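Local coordinates for putative creatinine amidohydrolase (Bacteroides fragilis, PDB 3LUB), which probably hydrolyses carbon-nitrogen bonds in linear amides as a zinc-dependent member of the creatininase superfamily, at the interface of chains A and B. Numbering follows the deposited sequence. Chains: chain A/B, Putative creatinine amidohydrolase.

The interface of chains A and B. Residues chain A 191, 193, 205, 207-208, 212; chain B 252-253.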
loop_
_atom_site.group_PDB
_atom_site.type_symbol
_atom_site.label_atom_id
_atom_site.label_comp_id
_atom_site.label_asym_id
_atom_site.label_seq_id
_atom_site.Cartn_x
_atom_site.Cartn_y
_atom_site.Cartn_z
ATOM N N LYS A 191 6.095 -28.929 -22.989
ATOM C CA LYS A 191 4.913 -28.916 -23.858
ATOM C C LYS A 191 4.525 -27.482 -24.200
ATOM O O LYS A 191 4.580 -26.610 -23.329
ATOM C CB LYS A 191 3.734 -29.578 -23.172
ATOM C CG LYS A 191 3.810 -31.080 -23.148
ATOM C CD LYS A 191 2.588 -31.705 -22.466
ATOM C CE LYS A 191 2.767 -33.245 -22.372
ATOM N NZ LYS A 191 1.736 -33.979 -21.555
ATOM N N PHE A 193 1.694 -24.486 -25.740
ATOM C CA PHE A 193 0.308 -24.114 -25.500
ATOM C C PHE A 193 -0.557 -24.783 -26.587
ATOM O O PHE A 193 -0.048 -25.073 -27.690
ATOM C CB PHE A 193 0.123 -22.583 -25.617
ATOM C CG PHE A 193 0.915 -21.749 -24.618
ATOM C CD1 PHE A 193 0.710 -21.886 -23.247
ATOM C CD2 PHE A 193 1.794 -20.760 -25.072
ATOM C CE1 PHE A 193 1.380 -21.081 -22.343
ATOM C CE2 PHE A 193 2.495 -19.945 -24.174
ATOM C CZ PHE A 193 2.289 -20.107 -22.806
ATOM N N VAL A 205 1.481 -15.078 -22.723
ATOM C CA VAL A 205 0.892 -15.681 -21.527
ATOM C C VAL A 205 2.068 -16.419 -20.843
ATOM O O VAL A 205 2.931 -16.959 -21.524
ATOM C CB VAL A 205 -0.222 -16.745 -21.882
ATOM C CG1 VAL A 205 -0.661 -17.504 -20.644
ATOM C CG2 VAL A 205 -1.459 -16.099 -22.561
ATOM N N ARG A 207 4.136 -19.473 -19.291
ATOM C CA ARG A 207 4.151 -20.931 -19.294
ATOM C C ARG A 207 3.642 -21.416 -17.941
ATOM O O ARG A 207 4.014 -20.850 -16.896
ATOM C CB ARG A 207 5.589 -21.448 -19.510
ATOM C CG ARG A 207 5.681 -22.978 -19.571
ATOM C CD ARG A 207 7.121 -23.531 -19.601
ATOM N NE ARG A 207 7.990 -22.894 -20.609
ATOM C CZ ARG A 207 8.091 -23.255 -21.894
ATOM N NH1 ARG A 207 7.354 -24.246 -22.404
ATOM N NH2 ARG A 207 8.946 -22.599 -22.678
ATOM N N HIS A 208 2.775 -22.424 -17.949
ATOM C CA HIS A 208 2.359 -23.098 -16.717
ATOM C C HIS A 208 3.252 -24.301 -16.523
ATOM O O HIS A 208 3.177 -25.240 -17.317
ATOM C CB HIS A 208 0.910 -23.527 -16.821
ATOM C CG HIS A 208 -0.050 -22.386 -16.800
ATOM N ND1 HIS A 208 -1.266 -22.451 -16.159
ATOM C CD2 HIS A 208 0.055 -21.119 -17.285
ATOM C CE1 HIS A 208 -1.890 -21.289 -16.285
ATOM N NE2 HIS A 208 -1.107 -20.462 -16.954
ATOM N N ALA A 212 3.467 -27.723 -18.544
ATOM C CA ALA A 212 4.504 -27.574 -19.561
ATOM C C ALA A 212 5.797 -28.342 -19.294
ATOM O O ALA A 212 6.605 -28.515 -20.216
ATOM C CB ALA A 212 4.881 -26.116 -19.706
ATOM N N LEU B 252 -5.845 -23.122 -22.551
ATOM C CA LEU B 252 -4.418 -22.803 -22.683
ATOM C C LEU B 252 -3.564 -24.046 -22.956
ATOM O O LEU B 252 -2.620 -24.014 -23.741
ATOM C CB LEU B 252 -3.932 -22.118 -21.399
ATOM C CG LEU B 252 -2.512 -21.522 -21.386
ATOM C CD1 LEU B 252 -2.328 -20.639 -22.607
ATOM C CD2 LEU B 252 -2.313 -20.757 -20.072
ATOM N N TYR B 253 -3.896 -25.132 -22.277
ATOM C CA TYR B 253 -3.258 -26.448 -22.489
ATOM C C TYR B 253 -4.386 -27.473 -22.549
ATOM O O TYR B 253 -5.418 -27.306 -21.872
ATOM C CB TYR B 253 -2.351 -26.825 -21.326
ATOM C CG TYR B 253 -1.159 -25.926 -21.118
ATOM C CD1 TYR B 253 0.033 -26.194 -21.754
ATOM C CD2 TYR B 253 -1.217 -24.833 -20.253
ATOM C CE1 TYR B 253 1.169 -25.380 -21.560
ATOM C CE2 TYR B 253 -0.075 -24.012 -20.048
ATOM C CZ TYR B 253 1.096 -24.291 -20.703
ATOM O OH TYR B 253 2.211 -23.497 -20.522
HETATM O O HOH W 1 3.724 -23.993 -22.467
#
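The ring of B:Tyr253 sits between A:Phe193 and A:His208. The CD1-CE1 edge of A:Phe193 lies over one face, near the phenol end, with CD1 3.5 Å from CZ of B:Tyr253. The two ring planes are tilted by about 50°. On the other side, CB of A:His208 comes to the rim, 3.4 Å from CE2 of B:Tyr253.

Water 1 lies 3.7 Å above one face of the A:Phe193 ring, displaced toward the rim. CD1 of B:Leu252 comes to the CD1 edge of A:Phe193 from the opposite side, 3.3 Å from that carbon. The imidazole of A:His208 receives the second methyl of B:Leu252. CD2 lies over its face, 3.8 Å from the ring centroid, in a CH-pi contact. The same methyl also meets CG1 of A:Val205. CG of B:Leu252, anti to the backbone N (chi1 -172°), brings the branch point to both rings. The fork then sends CD1 to A:Phe193 and CD2 to A:His208.

The phenol oxygen is held by polar groups at the far end of the ring. The backbone N of A:His208 donates to OH of B:Tyr253 at 2.8 Å, nearly straight (163° at H). Water 1 lies 2.5 Å from OH of B:Tyr253 and 2.9 Å from the carbonyl O of A:Lys191. That carbonyl also lies in plane at the edge of the A:Arg207 guanidinium.

B:Leu252 and B:Tyr253 belong to the C-terminal tail of chain B, beyond helix 226-249. The tail docks against loops of chain A and the short helix 209-212, which contributes A:Ala212. The two-fold interface repeats this contact with the chains exchanged. It may help to hold together the deposited six-chain assembly, though the structure alone does not show that this forms in solution.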